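Long-range contacts in glutathione S-transferase (Bombyx mori, PDB 5ZFG), which metabolises the insecticide diazinon in the silkworm, probably by transferring glutathione to it: residues S14-Q19 with D160-N165; L21-V26 with P195-I200; S105-I110 with I164-T169; A93-R98 with Y150-H155. One frame throughout, in Å; residues are numbered along the deposited sequence. Where two conformers were deposited one is given.

Interaction 1 of 4, residues S14-Q19 with D160-N165; sequences SLSVRQ and DFPLIN. With EDO (1,2-ethanediol), chain G.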
loop_
_atom_site.group_PDB
_atom_site.type_symbol
_atom_site.label_atom_id
_atom_site.label_comp_id
_atom_site.label_asym_id
_atom_site.label_seq_id
_atom_site.Cartn_x
_atom_site.Cartn_y
_atom_site.Cartn_z
ATOM N N SER B 14 12.746 5.313 -3.345
ATOM C CA SER B 14 13.319 6.008 -4.497
ATOM C C SER B 14 14.042 5.029 -5.422
ATOM O O SER B 14 13.893 5.100 -6.653
ATOM C CB SER B 14 14.293 7.097 -4.024
ATOM O OG SER B 14 13.664 8.216 -3.400
ATOM N N LEU B 15 14.867 4.135 -4.846
ATOM C CA LEU B 15 15.620 3.185 -5.658
ATOM C C LEU B 15 14.687 2.310 -6.470
ATOM O O LEU B 15 14.957 2.019 -7.638
ATOM C CB LEU B 15 16.521 2.307 -4.789
ATOM C CG LEU B 15 17.431 3.047 -3.789
ATOM C CD1 LEU B 15 17.999 2.066 -2.768
ATOM C CD2 LEU B 15 18.562 3.747 -4.517
ATOM N N SER B 16 13.571 1.895 -5.866
ATOM C CA SER B 16 12.653 0.995 -6.559
ATOM C C SER B 16 12.054 1.666 -7.786
ATOM O O SER B 16 11.910 1.034 -8.842
ATOM C CB SER B 16 11.543 0.546 -5.604
ATOM O OG SER B 16 12.069 -0.160 -4.505
ATOM N N VAL B 17 11.680 2.940 -7.660
ATOM C CA VAL B 17 11.104 3.646 -8.796
ATOM C C VAL B 17 12.158 3.820 -9.887
ATOM O O VAL B 17 11.875 3.637 -11.075
ATOM C CB VAL B 17 10.498 4.995 -8.370
ATOM C CG1 VAL B 17 10.050 5.803 -9.598
ATOM C CG2 VAL B 17 9.282 4.797 -7.426
ATOM N N ARG B 18 13.399 4.107 -9.500
ATOM C CA ARG B 18 14.438 4.261 -10.521
ATOM C C ARG B 18 14.683 2.954 -11.266
ATOM O O ARG B 18 14.823 2.958 -12.494
ATOM C CB ARG B 18 15.723 4.796 -9.887
ATOM C CG ARG B 18 15.588 6.261 -9.465
ATOM C CD ARG B 18 16.764 6.743 -8.610
ATOM N NE ARG B 18 18.008 6.394 -9.279
ATOM C CZ ARG B 18 19.131 6.046 -8.664
ATOM N NH1 ARG B 18 19.209 6.030 -7.342
ATOM N NH2 ARG B 18 20.186 5.708 -9.385
ATOM N N GLN B 19 14.746 1.830 -10.546
ATOM C CA GLN B 19 14.941 0.535 -11.191
ATOM C C GLN B 19 13.822 0.237 -12.186
ATOM O O GLN B 19 14.084 -0.190 -13.315
ATOM C CB GLN B 19 15.044 -0.566 -10.137
ATOM C CG GLN B 19 16.298 -0.454 -9.285
ATOM C CD GLN B 19 16.288 -1.459 -8.182
ATOM O OE1 GLN B 19 15.275 -1.614 -7.482
ATOM N NE2 GLN B 19 17.400 -2.162 -8.008
ATOM N N ASP B 160 9.200 -7.033 -7.214
ATOM C CA ASP B 160 10.531 -7.422 -6.761
ATOM C C ASP B 160 11.327 -6.241 -6.210
ATOM O O ASP B 160 12.030 -6.393 -5.209
ATOM C CB ASP B 160 11.294 -8.080 -7.903
ATOM C CG ASP B 160 10.787 -9.457 -8.183
ATOM O OD1 ASP B 160 11.041 -10.339 -7.330
ATOM O OD2 ASP B 160 10.093 -9.642 -9.210
ATOM N N PHE B 161 11.244 -5.073 -6.852
ATOM C CA PHE B 161 12.138 -3.972 -6.492
ATOM C C PHE B 161 11.982 -3.530 -5.047
ATOM O O PHE B 161 13.007 -3.422 -4.352
ATOM C CB PHE B 161 11.972 -2.777 -7.445
ATOM C CG PHE B 161 12.179 -3.117 -8.886
ATOM C CD1 PHE B 161 13.324 -3.792 -9.304
ATOM C CD2 PHE B 161 11.214 -2.774 -9.829
ATOM C CE1 PHE B 161 13.492 -4.130 -10.648
ATOM C CE2 PHE B 161 11.381 -3.091 -11.175
ATOM C CZ PHE B 161 12.526 -3.776 -11.581
ATOM N N PRO B 162 10.775 -3.265 -4.520
ATOM C CA PRO B 162 10.706 -2.854 -3.111
ATOM C C PRO B 162 11.226 -3.929 -2.177
ATOM O O PRO B 162 11.920 -3.600 -1.203
ATOM C CB PRO B 162 9.204 -2.549 -2.906
ATOM C CG PRO B 162 8.705 -2.221 -4.309
ATOM C CD PRO B 162 9.456 -3.189 -5.168
ATOM N N LEU B 163 10.948 -5.208 -2.463
ATOM C CA LEU B 163 11.445 -6.255 -1.574
ATOM C C LEU B 163 12.961 -6.395 -1.684
ATOM O O LEU B 163 13.640 -6.623 -0.676
ATOM C CB LEU B 163 10.751 -7.583 -1.881
ATOM C CG LEU B 163 9.217 -7.575 -1.666
ATOM C CD1 LEU B 163 8.548 -8.766 -2.353
ATOM C CD2 LEU B 163 8.925 -7.568 -0.168
ATOM N N ILE B 164 13.506 -6.238 -2.895
ATOM C CA ILE B 164 14.961 -6.293 -3.058
ATOM C C ILE B 164 15.619 -5.208 -2.216
ATOM O O ILE B 164 16.558 -5.458 -1.454
ATOM C CB ILE B 164 15.352 -6.150 -4.540
ATOM C CG1 ILE B 164 15.121 -7.468 -5.300
ATOM C CG2 ILE B 164 16.819 -5.667 -4.628
ATOM C CD1 ILE B 164 16.076 -8.584 -4.893
ATOM N N ASN B 165 15.113 -3.983 -2.325
ATOM C CA ASN B 165 15.731 -2.867 -1.627
ATOM C C ASN B 165 15.492 -2.905 -0.118
ATOM O O ASN B 165 16.327 -2.405 0.644
ATOM C CB ASN B 165 15.243 -1.572 -2.261
ATOM C CG ASN B 165 15.810 -1.396 -3.651
ATOM O OD1 ASN B 165 17.034 -1.466 -3.828
ATOM N ND2 ASN B 165 14.952 -1.194 -4.642
HETATM C C1 EDO G . 19.070 5.388 -12.583
HETATM O O1 EDO G . 18.706 6.720 -12.186
HETATM C C2 EDO G . 20.587 5.183 -12.613
HETATM O O2 EDO G . 20.956 4.321 -13.718
#
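N165 reaches out from helix 160-172 and places its amide nitrogen between two side chains of helix 12-23, S16 and Q19. ND2 donates to S16 OG at 3.1 Å and to Q19 OE1 at 2.9 Å. The N165 and Q19 side chains meet tip to tip, but their amide planes are turned 37° apart and ND2 sits above the plane of the Q19 carbonyl. Beyond its CG the Q19 chain is extended (chi2 174° sets CD anti to CA), which carries the amide across the gap between the helices. On the way it slides past F161 in the opposite direction: Q19 CB lies over one face of the phenyl ring, 3.9 Å from its centroid, in a CH-pi contact, and OE1 approaches F161 CD1 at 3.4 Å. S16 fills the closest part of the crossing, its CB 3.8 Å from F161 CB and its OG 3.3 Å from P162 CA. That hydroxyl is also bonded to P12 O, while N165 OD1 is bonded to S201 OG and Q19 NE2 to L197 O, so these three atoms, like N165 ND2, have partners within the buried interface. The two segments run at 139° to each other with their axes 8.6 Å apart, and they join the thioredoxin-like N-terminal domain to the helical C-terminal domain of the glutathione transferase fold. Around them, helix 195-208 packs on L15 and F161, helix 181-193 on Q19 and I164, and helix 89-114 on P162, while helix 12-23 itself follows strand 3-7 of the four-stranded sheet.

Interaction 2 of 4, residues L21-V26 with P195-I200; sequences LVALEV and PDLWKI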
loop_
_atom_site.group_PDB
_atom_site.type_symbol
_atom_site.label_atom_id
_atom_site.label_comp_id
_atom_site.label_asym_id
_atom_site.label_seq_id
_atom_site.Cartn_x
_atom_site.Cartn_y
_atom_site.Cartn_z
ATOM N N LEU B 21 11.895 2.462 -13.792
ATOM C CA LEU B 21 12.043 3.358 -14.938
ATOM C C LEU B 21 13.156 2.880 -15.859
ATOM O O LEU B 21 13.007 2.905 -17.087
ATOM C CB LEU B 21 12.318 4.785 -14.469
ATOM C CG LEU B 21 11.143 5.553 -13.848
ATOM C CD1 LEU B 21 11.681 6.685 -12.975
ATOM C CD2 LEU B 21 10.183 6.081 -14.928
ATOM N N VAL B 22 14.266 2.418 -15.278
ATOM C CA VAL B 22 15.387 1.921 -16.074
ATOM C C VAL B 22 15.015 0.621 -16.775
ATOM O O VAL B 22 15.265 0.457 -17.977
ATOM C CB VAL B 22 16.633 1.766 -15.176
ATOM C CG1 VAL B 22 17.747 0.992 -15.883
ATOM C CG2 VAL B 22 17.121 3.133 -14.719
ATOM N N ALA B 23 14.381 -0.312 -16.049
ATOM C CA ALA B 23 13.997 -1.590 -16.652
ATOM C C ALA B 23 13.013 -1.393 -17.797
ATOM O O ALA B 23 13.058 -2.115 -18.805
ATOM C CB ALA B 23 13.400 -2.510 -15.595
ATOM N N LEU B 24 12.123 -0.420 -17.668
ATOM C CA LEU B 24 11.117 -0.156 -18.689
ATOM C C LEU B 24 11.632 0.748 -19.797
ATOM O O LEU B 24 10.899 0.994 -20.767
ATOM C CB LEU B 24 9.878 0.473 -18.053
ATOM C CG LEU B 24 9.086 -0.497 -17.170
ATOM C CD1 LEU B 24 7.878 0.214 -16.578
ATOM C CD2 LEU B 24 8.663 -1.696 -17.982
ATOM N N GLU B 25 12.863 1.247 -19.669
ATOM C CA GLU B 25 13.454 2.161 -20.643
ATOM C C GLU B 25 12.621 3.429 -20.811
ATOM O O GLU B 25 12.473 3.949 -21.914
ATOM C CB GLU B 25 13.655 1.460 -21.993
ATOM C CG GLU B 25 14.250 0.072 -21.859
ATOM C CD GLU B 25 14.695 -0.500 -23.194
ATOM O OE1 GLU B 25 13.894 -1.205 -23.840
ATOM O OE2 GLU B 25 15.841 -0.218 -23.598
ATOM N N VAL B 26 12.079 3.940 -19.709
ATOM C CA VAL B 26 11.342 5.196 -19.708
ATOM C C VAL B 26 12.321 6.301 -19.321
ATOM O O VAL B 26 12.886 6.251 -18.212
ATOM C CB VAL B 26 10.142 5.153 -18.748
ATOM C CG1 VAL B 26 9.488 6.508 -18.683
ATOM C CG2 VAL B 26 9.129 4.093 -19.192
ATOM N N PRO B 195 22.428 -6.993 -13.379
ATOM C CA PRO B 195 23.495 -6.218 -12.719
ATOM C C PRO B 195 23.325 -4.711 -12.833
ATOM O O PRO B 195 23.742 -3.987 -11.922
ATOM C CB PRO B 195 24.772 -6.703 -13.433
ATOM C CG PRO B 195 24.301 -7.213 -14.754
ATOM C CD PRO B 195 22.944 -7.822 -14.485
ATOM N N ASP B 196 22.772 -4.217 -13.944
ATOM C CA ASP B 196 22.526 -2.785 -14.085
ATOM C C ASP B 196 21.529 -2.288 -13.041
ATOM O O ASP B 196 21.717 -1.221 -12.443
ATOM C CB ASP B 196 22.010 -2.485 -15.493
ATOM C CG ASP B 196 20.729 -3.255 -15.828
ATOM O OD1 ASP B 196 20.655 -4.472 -15.522
ATOM O OD2 ASP B 196 19.792 -2.640 -16.387
ATOM N N LEU B 197 20.467 -3.052 -12.806
ATOM C CA LEU B 197 19.488 -2.667 -11.791
ATOM C C LEU B 197 20.075 -2.782 -10.393
ATOM O O LEU B 197 19.853 -1.908 -9.540
ATOM C CB LEU B 197 18.247 -3.539 -11.930
ATOM C CG LEU B 197 17.561 -3.480 -13.302
ATOM C CD1 LEU B 197 16.249 -4.281 -13.289
ATOM C CD2 LEU B 197 17.329 -2.020 -13.738
ATOM N N TRP B 198 20.836 -3.844 -10.137
ATOM C CA TRP B 198 21.449 -3.991 -8.823
ATOM C C TRP B 198 22.434 -2.860 -8.548
ATOM O O TRP B 198 22.585 -2.439 -7.398
ATOM C CB TRP B 198 22.132 -5.365 -8.682
ATOM C CG TRP B 198 22.982 -5.379 -7.461
ATOM C CD1 TRP B 198 24.348 -5.337 -7.407
ATOM C CD2 TRP B 198 22.526 -5.321 -6.102
ATOM N NE1 TRP B 198 24.769 -5.288 -6.098
ATOM C CE2 TRP B 198 23.670 -5.278 -5.278
ATOM C CE3 TRP B 198 21.261 -5.314 -5.502
ATOM C CZ2 TRP B 198 23.588 -5.232 -3.889
ATOM C CZ3 TRP B 198 21.184 -5.270 -4.120
ATOM C CH2 TRP B 198 22.338 -5.224 -3.330
ATOM N N LYS B 199 23.078 -2.315 -9.592
ATOM C CA LYS B 199 23.982 -1.182 -9.382
ATOM C C LYS B 199 23.290 -0.029 -8.673
ATOM O O LYS B 199 23.928 0.692 -7.900
ATOM C CB LYS B 199 24.539 -0.685 -10.717
ATOM C CG LYS B 199 25.909 -1.220 -11.075
ATOM C CD LYS B 199 26.539 -0.370 -12.173
ATOM C CE LYS B 199 27.975 -0.786 -12.449
ATOM N NZ LYS B 199 28.009 -1.916 -13.418
ATOM N N ILE B 200 22.002 0.180 -8.953
ATOM C CA ILE B 200 21.234 1.227 -8.281
ATOM C C ILE B 200 21.112 0.919 -6.788
ATOM O O ILE B 200 21.325 1.791 -5.938
ATOM C CB ILE B 200 19.853 1.379 -8.955
ATOM C CG1 ILE B 200 20.014 1.886 -10.393
ATOM C CG2 ILE B 200 18.959 2.344 -8.158
ATOM C CD1 ILE B 200 18.739 1.818 -11.226
HETATM O O HOH W 1 17.505 -1.888 -18.552
#
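V22 and A23 meet L197 and I200 in a small apolar contact at the surface, where the C-terminal end of helix 12-23 in the thioredoxin-like domain touches the start of helix 195-208 in the helical domain. V22 divides its two methyls between two partners. With chi1 at 169°, CG1 stands anti to the backbone N and comes 3.7 Å from L197 CD2, while CG2 lies 4.1 Å from I200 CD1. V22 slides past both side chains in the opposite direction. L197 likewise uses both of its branches, since its CD1 rests 4.1 Å from A23 CB. L197 is buried and also packs on F190 of helix 181-193, whereas V22 is exposed, so the contact runs from the protein interior out to solvent. E25, with positive phi, closes the last turn in a Schellman motif, and the chain turns off toward strand 29-32. A water may link V22 O with D196 OD2, although D196 has two conformers and this bridge is doubtful. Since no direct hydrogen bond spans the two segments, their association rests on van der Waals packing of methyl groups, which gives little directional constraint at this edge of the domain interface.

Interaction 3 of 4, residues S105-I110 with I164-T169; sequences SYYANI and INSTMT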
loop_
_atom_site.group_PDB
_atom_site.type_symbol
_atom_site.label_atom_id
_atom_site.label_comp_id
_atom_site.label_asym_id
_atom_site.label_seq_id
_atom_site.Cartn_x
_atom_site.Cartn_y
_atom_site.Cartn_z
ATOM N N SER B 105 4.482 -4.206 6.066
ATOM C CA SER B 105 5.090 -5.148 7.002
ATOM C C SER B 105 6.590 -5.340 6.788
ATOM O O SER B 105 7.399 -5.131 7.699
ATOM C CB SER B 105 4.380 -6.505 6.894
ATOM O OG SER B 105 2.967 -6.350 6.942
ATOM N N TYR B 106 6.967 -5.786 5.585
ATOM C CA TYR B 106 8.343 -6.226 5.353
ATOM C C TYR B 106 9.321 -5.071 5.516
ATOM O O TYR B 106 10.251 -5.141 6.327
ATOM C CB TYR B 106 8.473 -6.854 3.960
ATOM C CG TYR B 106 9.765 -7.623 3.682
ATOM C CD1 TYR B 106 9.949 -8.925 4.152
ATOM C CD2 TYR B 106 10.782 -7.060 2.908
ATOM C CE1 TYR B 106 11.118 -9.643 3.863
ATOM C CE2 TYR B 106 11.948 -7.767 2.616
ATOM C CZ TYR B 106 12.115 -9.053 3.099
ATOM O OH TYR B 106 13.283 -9.737 2.802
ATOM N N TYR B 107 9.136 -4.004 4.736
ATOM C CA TYR B 107 9.991 -2.825 4.886
ATOM C C TYR B 107 9.793 -2.164 6.249
ATOM O O TYR B 107 10.757 -1.687 6.863
ATOM C CB TYR B 107 9.712 -1.846 3.739
ATOM C CG TYR B 107 10.614 -0.643 3.691
ATOM C CD1 TYR B 107 11.985 -0.774 3.863
ATOM C CD2 TYR B 107 10.092 0.628 3.461
ATOM C CE1 TYR B 107 12.822 0.346 3.819
ATOM C CE2 TYR B 107 10.916 1.747 3.389
ATOM C CZ TYR B 107 12.280 1.600 3.578
ATOM O OH TYR B 107 13.101 2.709 3.510
ATOM N N ALA B 108 8.556 -2.148 6.753
ATOM C CA ALA B 108 8.271 -1.513 8.035
ATOM C C ALA B 108 9.075 -2.154 9.158
ATOM O O ALA B 108 9.694 -1.453 9.967
ATOM C CB ALA B 108 6.775 -1.596 8.334
ATOM N N ASN B 109 9.093 -3.492 9.205
ATOM C CA ASN B 109 9.802 -4.215 10.263
ATOM C C ASN B 109 11.306 -4.210 10.033
ATOM O O ASN B 109 12.079 -4.005 10.973
ATOM C CB ASN B 109 9.317 -5.667 10.349
ATOM C CG ASN B 109 7.984 -5.804 11.029
ATOM O OD1 ASN B 109 7.498 -4.869 11.647
ATOM N ND2 ASN B 109 7.380 -6.983 10.915
ATOM N N ILE B 110 11.742 -4.478 8.798
ATOM C CA ILE B 110 13.177 -4.565 8.537
ATOM C C ILE B 110 13.837 -3.211 8.780
ATOM O O ILE B 110 14.843 -3.119 9.491
ATOM C CB ILE B 110 13.441 -5.107 7.121
ATOM C CG1 ILE B 110 13.222 -6.619 7.128
ATOM C CG2 ILE B 110 14.863 -4.759 6.654
ATOM C CD1 ILE B 110 13.230 -7.255 5.754
ATOM N N ILE B 164 13.506 -6.238 -2.895
ATOM C CA ILE B 164 14.961 -6.293 -3.058
ATOM C C ILE B 164 15.619 -5.208 -2.216
ATOM O O ILE B 164 16.558 -5.458 -1.454
ATOM C CB ILE B 164 15.352 -6.150 -4.540
ATOM C CG1 ILE B 164 15.121 -7.468 -5.300
ATOM C CG2 ILE B 164 16.819 -5.667 -4.628
ATOM C CD1 ILE B 164 16.076 -8.584 -4.893
ATOM N N ASN B 165 15.113 -3.983 -2.325
ATOM C CA ASN B 165 15.731 -2.867 -1.627
ATOM C C ASN B 165 15.492 -2.905 -0.118
ATOM O O ASN B 165 16.327 -2.405 0.644
ATOM C CB ASN B 165 15.243 -1.572 -2.261
ATOM C CG ASN B 165 15.810 -1.396 -3.651
ATOM O OD1 ASN B 165 17.034 -1.466 -3.828
ATOM N ND2 ASN B 165 14.952 -1.194 -4.642
ATOM N N SER B 166 14.384 -3.491 0.344
ATOM C CA SER B 166 14.261 -3.757 1.775
ATOM C C SER B 166 15.336 -4.749 2.227
ATOM O O SER B 166 16.020 -4.535 3.236
ATOM C CB SER B 166 12.861 -4.286 2.094
ATOM O OG SER B 166 11.860 -3.310 1.810
ATOM N N THR B 167 15.498 -5.844 1.477
ATOM C CA THR B 167 16.477 -6.874 1.827
ATOM C C THR B 167 17.902 -6.340 1.738
ATOM O O THR B 167 18.775 -6.747 2.517
ATOM C CB THR B 167 16.300 -8.081 0.897
ATOM O OG1 THR B 167 14.916 -8.493 0.901
ATOM C CG2 THR B 167 17.186 -9.246 1.349
ATOM N N MET B 168 18.141 -5.421 0.804
ATOM C CA MET B 168 19.452 -4.797 0.676
ATOM C C MET B 168 19.881 -4.127 1.975
ATOM O O MET B 168 21.075 -4.130 2.307
ATOM C CB MET B 168 19.433 -3.799 -0.491
ATOM C CG MET B 168 20.700 -2.918 -0.592
ATOM S SD MET B 168 20.633 -1.452 0.463
ATOM C CE MET B 168 19.461 -0.483 -0.503
ATOM N N THR B 169 18.933 -3.581 2.755
ATOM C CA THR B 169 19.329 -2.924 3.993
ATOM C C THR B 169 19.786 -3.928 5.044
ATOM O O THR B 169 20.552 -3.559 5.941
ATOM C CB THR B 169 18.202 -2.066 4.571
ATOM O OG1 THR B 169 17.158 -2.914 5.075
ATOM C CG2 THR B 169 17.646 -1.091 3.522
#
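Y106 and S166 mark the tight side of a helix pair within the all-helical C-terminal domain of the glutathione transferase fold, in which the 105-110 and 164-169 segments run nearly parallel, 17° apart, with their axes separated by 9.6 Å. Y106 has its CG anti to the backbone N (chi1 -168°), and its ring presents an edge to helix 160-172, with CD2 3.6 Å from S166 CB. At the end of the ring, Y106 OH donates to T167 OG1 at 2.8 Å, and T167 OG1 is in turn bonded to L163 O. A phenylalanine in place of Y106 would probably keep the edge packing but leave T167 OG1 without its phenolic donor. The other flank is looser in that Y107 is partly exposed and makes no hydrogen bond across the contact. S166 OG nevertheless lies close against it, 3.2 Å from Y107 CB and oblique to the CD1 side of the ring, which extends toward P12 and P13 of helix 12-23. S166 OG has its polar partners elsewhere, in N102 OD1 and P162 O. Toward the C-terminal ends I110 fits its CG2 against T169, 3.3 Å from OG1. That oxygen, also bonded to T114 OG1, donates to S166 O at 2.7 Å in the plane of the carbonyl, with a C=O...O angle of 153°, and S166 O accepts T169 N as well.

Interaction 4 of 4, residues A93-R98 with Y150-H155; sequences AIVNHR and YAAANH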
loop_
_atom_site.group_PDB
_atom_site.type_symbol
_atom_site.label_atom_id
_atom_site.label_comp_id
_atom_site.label_asym_id
_atom_site.label_seq_id
_atom_site.Cartn_x
_atom_site.Cartn_y
_atom_site.Cartn_z
ATOM N N ALA B 93 -2.858 -9.382 -9.089
ATOM C CA ALA B 93 -3.135 -9.349 -7.652
ATOM C C ALA B 93 -1.939 -9.813 -6.831
ATOM O O ALA B 93 -1.688 -9.282 -5.740
ATOM C CB ALA B 93 -4.351 -10.201 -7.337
ATOM N N ILE B 94 -1.204 -10.820 -7.316
ATOM C CA ILE B 94 -0.014 -11.264 -6.587
ATOM C C ILE B 94 1.012 -10.134 -6.521
ATOM O O ILE B 94 1.608 -9.880 -5.463
ATOM C CB ILE B 94 0.583 -12.541 -7.213
ATOM C CG1 ILE B 94 -0.458 -13.678 -7.238
ATOM C CG2 ILE B 94 1.820 -13.001 -6.406
ATOM C CD1 ILE B 94 -0.053 -14.859 -8.120
ATOM N N VAL B 95 1.216 -9.427 -7.640
ATOM C CA VAL B 95 2.101 -8.262 -7.632
ATOM C C VAL B 95 1.592 -7.209 -6.655
ATOM O O VAL B 95 2.354 -6.706 -5.817
ATOM C CB VAL B 95 2.257 -7.675 -9.047
ATOM C CG1 VAL B 95 3.061 -6.346 -8.982
ATOM C CG2 VAL B 95 2.954 -8.686 -9.964
ATOM N N ASN B 96 0.304 -6.846 -6.763
ATOM C CA ASN B 96 -0.258 -5.834 -5.871
ATOM C C ASN B 96 -0.113 -6.245 -4.420
ATOM O O ASN B 96 0.212 -5.411 -3.566
ATOM C CB ASN B 96 -1.729 -5.584 -6.195
ATOM C CG ASN B 96 -1.928 -4.816 -7.492
ATOM O OD1 ASN B 96 -1.001 -4.188 -8.029
ATOM N ND2 ASN B 96 -3.149 -4.872 -8.014
ATOM N N HIS B 97 -0.332 -7.528 -4.125
ATOM C CA HIS B 97 -0.182 -7.988 -2.753
ATOM C C HIS B 97 1.243 -7.788 -2.258
ATOM O O HIS B 97 1.474 -7.278 -1.153
ATOM C CB HIS B 97 -0.532 -9.464 -2.617
ATOM C CG HIS B 97 -0.177 -9.972 -1.261
ATOM N ND1 HIS B 97 1.083 -10.431 -0.949
ATOM C CD2 HIS B 97 -0.868 -9.942 -0.096
ATOM C CE1 HIS B 97 1.138 -10.711 0.343
ATOM N NE2 HIS B 97 -0.035 -10.427 0.881
ATOM N N ARG B 98 2.220 -8.216 -3.063
ATOM C CA ARG B 98 3.607 -8.116 -2.633
ATOM C C ARG B 98 4.022 -6.659 -2.434
ATOM O O ARG B 98 4.812 -6.358 -1.532
ATOM C CB ARG B 98 4.525 -8.828 -3.640
ATOM C CG ARG B 98 4.287 -10.345 -3.802
ATOM C CD ARG B 98 4.528 -11.150 -2.525
ATOM N NE ARG B 98 4.467 -12.582 -2.829
ATOM C CZ ARG B 98 3.352 -13.304 -2.826
ATOM N NH1 ARG B 98 2.189 -12.753 -2.498
ATOM N NH2 ARG B 98 3.401 -14.589 -3.150
ATOM N N TYR B 150 10.951 -15.505 -8.654
ATOM C CA TYR B 150 10.824 -14.109 -8.255
ATOM C C TYR B 150 9.633 -13.950 -7.305
ATOM O O TYR B 150 8.899 -14.907 -7.020
ATOM C CB TYR B 150 10.679 -13.210 -9.483
ATOM C CG TYR B 150 11.912 -13.162 -10.359
ATOM C CD1 TYR B 150 12.964 -12.305 -10.067
ATOM C CD2 TYR B 150 12.019 -13.978 -11.480
ATOM C CE1 TYR B 150 14.102 -12.255 -10.885
ATOM C CE2 TYR B 150 13.143 -13.936 -12.302
ATOM C CZ TYR B 150 14.179 -13.076 -11.998
ATOM O OH TYR B 150 15.290 -13.040 -12.812
ATOM N N ALA B 151 9.435 -12.715 -6.822
ATOM C CA ALA B 151 8.501 -12.491 -5.712
ATOM C C ALA B 151 7.048 -12.746 -6.094
ATOM O O ALA B 151 6.254 -13.165 -5.241
ATOM C CB ALA B 151 8.652 -11.070 -5.175
ATOM N N ALA B 152 6.664 -12.486 -7.334
ATOM C CA ALA B 152 5.268 -12.630 -7.731
ATOM C C ALA B 152 5.065 -13.551 -8.925
ATOM O O ALA B 152 3.916 -13.794 -9.314
ATOM C CB ALA B 152 4.652 -11.255 -8.043
ATOM N N ALA B 153 6.133 -14.048 -9.526
ATOM C CA ALA B 153 6.019 -14.824 -10.753
ATOM C C ALA B 153 7.370 -15.474 -11.005
ATOM O O ALA B 153 8.319 -15.294 -10.237
ATOM C CB ALA B 153 5.582 -13.954 -11.932
ATOM N N ASN B 154 7.443 -16.254 -12.087
ATOM C CA ASN B 154 8.709 -16.823 -12.524
ATOM C C ASN B 154 9.517 -15.858 -13.367
ATOM O O ASN B 154 10.522 -16.267 -13.961
ATOM C CB ASN B 154 8.465 -18.118 -13.296
ATOM C CG ASN B 154 8.422 -19.316 -12.388
ATOM O OD1 ASN B 154 9.163 -19.385 -11.395
ATOM N ND2 ASN B 154 7.554 -20.269 -12.707
ATOM N N HIS B 155 9.088 -14.598 -13.432
ATOM C CA HIS B 155 9.829 -13.524 -14.067
ATOM C C HIS B 155 9.790 -12.302 -13.158
ATOM O O HIS B 155 8.948 -12.201 -12.257
ATOM C CB HIS B 155 9.250 -13.176 -15.444
ATOM C CG HIS B 155 7.840 -12.687 -15.391
ATOM N ND1 HIS B 155 6.755 -13.522 -15.545
ATOM C CD2 HIS B 155 7.334 -11.447 -15.191
ATOM C CE1 HIS B 155 5.642 -12.818 -15.446
ATOM N NE2 HIS B 155 5.967 -11.555 -15.231
HETATM O O HOH W 2 5.970 -15.565 -3.731
#
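V95 on helix 89-114 and A152 in the irregular 150-155 loop bring their CA atoms to 5.4 Å, the nearest CA pair of the two segments. A152 points its methyl at the helix, where it settles between two branched side chains: CB lies 3.6 Å from V95 CG2 and 3.7 Å from I94 CG2. R98, one turn further along, supplies the polar part. Its chain bends at chi2 (-62°), which turns CD aside from an extended course, and NE makes a weak hydrogen bond to A151 O at 3.1 Å, with an N-H...O angle of only 124°. A water bridges the same two groups, accepting from R98 NH2 at 2.8 Å and donating to A151 O at 2.8 Å. I94 CG2 lies over the rim of one face of the guanidinium, 3.7 Å above its plane, and Y142 of helix 126-146 makes a cation-pi contact with the same group. An alanine here in place of R98 would probably leave A151 O without NE, the bridging water without the NH2 that donates to it, and Y142 without its cation. The loop connects helices 126-146 and 160-172, with L163 of the latter packing on A151, while beyond helix 89-114 lies the second subunit, whose Q51 is hydrogen-bonded to H97.

Along the chain, helix 12-23 supplies the first segments of interactions 1 and 2, helix 89-114 those of interactions 4 and 3, and the partners follow in the loop 150-155 and helices 160-172 and 195-208. Interactions 1 and 2, with centres 10 Å apart, tie the thioredoxin-like domain to the helical domain and are joined by a probable hydrogen bond from Q19 NE2 to L197 O. Interactions 3 and 4 lie within the helical domain, with centres 16 Å apart. Interaction 1, near the chain centre, touches all the others: it shares I164 and N165 with interaction 3, and D160 OD1 probably bonds A151 N of interaction 4. The domain interface is thus continuous with the helical core.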